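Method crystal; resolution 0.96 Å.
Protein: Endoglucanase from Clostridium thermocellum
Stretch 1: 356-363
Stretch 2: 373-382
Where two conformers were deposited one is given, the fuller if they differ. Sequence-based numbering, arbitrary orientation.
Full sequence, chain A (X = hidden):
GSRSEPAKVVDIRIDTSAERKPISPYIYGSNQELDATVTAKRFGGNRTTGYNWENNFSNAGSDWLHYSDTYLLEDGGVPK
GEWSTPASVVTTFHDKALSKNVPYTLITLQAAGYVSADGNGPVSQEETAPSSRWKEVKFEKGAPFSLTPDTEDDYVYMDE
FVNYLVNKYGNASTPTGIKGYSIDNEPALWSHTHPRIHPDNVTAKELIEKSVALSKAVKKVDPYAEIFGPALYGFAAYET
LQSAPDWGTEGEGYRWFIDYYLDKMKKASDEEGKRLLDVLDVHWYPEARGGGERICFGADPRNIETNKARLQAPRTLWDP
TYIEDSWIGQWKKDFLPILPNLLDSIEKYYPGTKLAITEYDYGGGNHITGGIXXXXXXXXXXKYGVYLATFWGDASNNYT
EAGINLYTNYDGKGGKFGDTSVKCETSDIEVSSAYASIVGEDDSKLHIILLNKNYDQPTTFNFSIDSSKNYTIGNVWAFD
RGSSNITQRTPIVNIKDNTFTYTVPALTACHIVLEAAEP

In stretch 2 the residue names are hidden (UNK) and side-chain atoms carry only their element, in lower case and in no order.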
# COMPACT_ATOMS: atom_id res chain seq x y z
N ALA A 356 -2.61 -6.51 0.43
CA ALA A 356 -2.22 -5.14 0.09
C ALA A 356 -1.58 -4.48 1.31
O ALA A 356 -2.02 -4.68 2.45
CB ALA A 356 -3.42 -4.32 -0.37
N ILE A 357 -0.57 -3.64 1.02
CA ILE A 357 0.11 -2.82 2.04
C ILE A 357 -0.26 -1.38 1.69
O ILE A 357 0.35 -0.76 0.83
CB ILE A 357 1.63 -3.04 2.05
CG1 ILE A 357 2.00 -4.54 2.01
CG2 ILE A 357 2.20 -2.30 3.23
CD1 ILE A 357 1.50 -5.38 3.16
N THR A 358 -1.35 -0.88 2.34
CA THR A 358 -1.96 0.35 1.88
C THR A 358 -1.38 1.63 2.54
O THR A 358 -1.72 2.74 2.09
CB THR A 358 -3.48 0.31 2.04
OG1 THR A 358 -3.81 0.14 3.40
CG2 THR A 358 -4.09 -0.71 1.09
N GLU A 359 -0.50 1.47 3.53
CA GLU A 359 0.35 2.56 3.97
C GLU A 359 1.67 1.92 4.38
O GLU A 359 1.68 0.85 5.03
CB GLU A 359 -0.17 3.35 5.18
CG GLU A 359 -1.47 4.06 4.92
CD GLU A 359 -1.99 4.89 6.07
OE1 GLU A 359 -1.20 5.26 6.99
OE2 GLU A 359 -3.22 5.22 6.04
N TYR A 360 2.78 2.58 4.06
CA TYR A 360 4.09 2.21 4.52
C TYR A 360 5.00 3.41 4.22
O TYR A 360 4.69 4.27 3.36
CB TYR A 360 4.64 0.94 3.83
CG TYR A 360 4.87 1.11 2.33
CD1 TYR A 360 6.11 1.50 1.86
CD2 TYR A 360 3.85 0.93 1.41
CE1 TYR A 360 6.36 1.73 0.53
CE2 TYR A 360 4.07 1.14 0.04
CZ TYR A 360 5.32 1.55 -0.38
OH TYR A 360 5.60 1.81 -1.70
N ASP A 361 6.16 3.44 4.89
CA ASP A 361 7.20 4.47 4.67
C ASP A 361 8.43 3.97 5.38
O ASP A 361 8.40 3.78 6.60
CB ASP A 361 6.73 5.79 5.24
CG ASP A 361 7.79 6.90 5.19
OD1 ASP A 361 8.79 6.76 4.46
OD2 ASP A 361 7.57 7.96 5.87
N TYR A 362 9.53 3.74 4.61
CA TYR A 362 10.79 3.30 5.18
C TYR A 362 11.68 4.47 5.64
O TYR A 362 12.79 4.23 6.14
CB TYR A 362 11.51 2.35 4.22
CG TYR A 362 10.96 0.95 4.33
CD1 TYR A 362 9.64 0.65 3.93
CD2 TYR A 362 11.71 -0.06 4.92
CE1 TYR A 362 9.07 -0.59 4.17
CE2 TYR A 362 11.17 -1.32 5.13
CZ TYR A 362 9.84 -1.57 4.80
OH TYR A 362 9.22 -2.78 5.03
N GLY A 363 11.16 5.69 5.52
CA GLY A 363 11.92 6.84 5.98
C GLY A 363 13.02 7.22 5.02
O GLY A 363 13.20 6.67 3.93
N UNK A 373 15.98 1.61 -0.28
CA UNK A 373 15.01 0.80 0.46
C UNK A 373 13.68 0.74 -0.28
O UNK A 373 13.05 -0.33 -0.35
c UNK A 373 14.83 1.33 1.88
N UNK A 374 13.22 1.89 -0.83
CA UNK A 374 11.96 1.89 -1.57
C UNK A 374 12.03 0.92 -2.76
O UNK A 374 11.10 0.13 -3.01
c UNK A 374 10.36 3.37 -2.90
n UNK A 374 8.03 2.81 -2.78
o UNK A 374 9.13 3.14 -0.84
c UNK A 374 9.13 3.09 -2.08
c UNK A 374 11.65 3.31 -2.06
N UNK A 375 13.13 1.00 -3.55
CA UNK A 375 13.26 0.09 -4.69
C UNK A 375 13.29 -1.36 -4.23
O UNK A 375 12.77 -2.27 -4.91
c UNK A 375 14.51 0.45 -5.50
N UNK A 376 13.93 -1.63 -3.07
CA UNK A 376 14.01 -3.00 -2.56
C UNK A 376 12.59 -3.48 -2.20
O UNK A 376 12.18 -4.61 -2.58
o UNK A 376 15.75 -5.15 -1.98
c UNK A 376 15.55 -4.35 -1.04
c UNK A 376 14.93 -3.00 -1.34
o UNK A 376 15.78 -4.61 0.19
N UNK A 377 11.85 -2.66 -1.44
CA UNK A 377 10.48 -2.99 -1.04
C UNK A 377 9.62 -3.29 -2.26
O UNK A 377 8.83 -4.26 -2.26
c UNK A 377 9.92 -1.83 -0.17
c UNK A 377 10.66 -1.80 1.15
c UNK A 377 8.42 -1.94 0.04
N UNK A 378 9.70 -2.43 -3.30
CA UNK A 378 8.87 -2.69 -4.48
C UNK A 378 9.26 -4.02 -5.17
O UNK A 378 8.39 -4.74 -5.70
c UNK A 378 8.39 -0.24 -4.93
c UNK A 378 8.97 -1.54 -5.45
c UNK A 378 8.72 0.89 -5.93
c UNK A 378 6.89 -0.33 -4.67
N UNK A 379 10.57 -4.33 -5.18
CA UNK A 379 11.01 -5.61 -5.73
C UNK A 379 10.41 -6.78 -4.93
O UNK A 379 9.94 -7.78 -5.53
N UNK A 380 10.44 -6.66 -3.60
CA UNK A 380 9.88 -7.68 -2.72
C UNK A 380 8.37 -7.82 -2.93
O UNK A 380 7.85 -8.95 -3.01
c UNK A 380 10.24 -7.29 -1.25
c UNK A 380 11.74 -7.42 -1.03
c UNK A 380 9.43 -8.12 -0.26
c UNK A 380 12.24 -6.55 0.12
N UNK A 381 7.66 -6.71 -2.95
CA UNK A 381 6.21 -6.77 -3.16
C UNK A 381 5.91 -7.54 -4.44
O UNK A 381 4.98 -8.37 -4.50
c UNK A 381 5.65 -4.46 0.51
c UNK A 381 5.08 -2.53 -0.76
c UNK A 381 5.75 -5.20 -0.69
c UNK A 381 5.19 -3.28 -1.96
c UNK A 381 5.60 -5.39 -3.24
c UNK A 381 5.28 -3.13 0.44
c UNK A 381 5.54 -4.61 -1.93
N UNK A 382 6.67 -7.25 -5.50
CA UNK A 382 6.39 -7.92 -6.78
C UNK A 382 6.69 -9.39 -6.71
O UNK A 382 5.77 -10.18 -7.07
O HOH W 1 9.57 4.13 1.78

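Stretch 2 is helical throughout, and the helix runs on past both ends.

Position 373 carries one side-chain carbon and nothing more. That carbon is CB, and it points toward stretch 1, 4.2 Å from CB of Tyr362. A single carbon means alanine, Ala373. The CA atoms of Tyr362 and Ala373 are 6.8 Å apart, so the backbones come near each other here.

Position 374 has three carbons, the third bearing one oxygen and one nitrogen. This is a primary amide on a two-carbon stem. The nitrogen lies 2.8 Å from OH of Tyr360 and donates a hydrogen bond to it. The residue is glutamine, Gln374. Its CA-to-CB bond points sideways, but the end of the chain comes nearer. The other amide atom, OE1 of Gln374, accepts a hydrogen bond from water 1 at 2.8 Å from the water O. The same water O accepts one from N of Tyr362 at 2.9 Å.

Position 375 again has one carbon. It is out of reach of stretch 1. This is Ala375.

Position 376 shows two carbons, the second carrying two oxygens. It touches nothing in stretch 1. A carboxylate on so short a stem is aspartate, Asp376. OD1 is hydrogen-bonded elsewhere in the structure. Two conformers were deposited.

Position 377 has three carbons, with the first carrying the other two. One arm carbon lies 3.6 Å from CE1 of Tyr362, the other 4.2 Å from CE1 of Tyr360. A fork at CB with two single-carbon arms is valine, Val377. CG2 of Val377 is the arm over one face of the Tyr362 ring, in a CH-pi contact. CG1 of Val377 is the arm near Tyr360. One small side chain thus meets both tyrosines.

Position 378 has four carbons, forked at the second. One end carbon is 3.9 Å from OH of Tyr360. That is leucine, Leu378, and the end carbon is CD2. Its CA-to-CB bond points sideways, but the end of the side chain comes nearer.

Position 379 has no side-chain atoms and makes no contact with stretch 1. It is glycine, Gly379.

Position 380 has four carbons, forked at the first, with one arm two carbons long. Its CA-to-CB bond points toward stretch 1, yet the side chain stays too far for contact. This is isoleucine, Ile380.

Position 381 has one carbon followed by a six-carbon ring with no oxygen on it. The ring turns its edge to the Tyr360 ring, with planes at 88°. One ring carbon is 3.9 Å from CE2 of Tyr360, and another is 3.9 Å from CG1 of Ile357. This is phenylalanine, Phe381. The two carbons are CE2 and CZ, in that order.

Position 382 also lacks a side chain and is out of reach of stretch 1. It is Gly382.

The contact is mostly apolar. Residues 373, 377 and 381 follow one another at intervals of four, so the helix brings them to the same side, facing stretch 1. The CA-to-CB bonds of Ile357, Tyr360 and Tyr362 point toward the helix. Phe381 packs edge-to-face on Tyr360, while Val377 covers a face of Tyr362. Gln374 adds the direct hydrogen bond, at the Tyr360 hydroxyl, and its water-mediated link reaches the Tyr362 backbone.

Stretch 2, residues 373-382: AQADVLGIFG
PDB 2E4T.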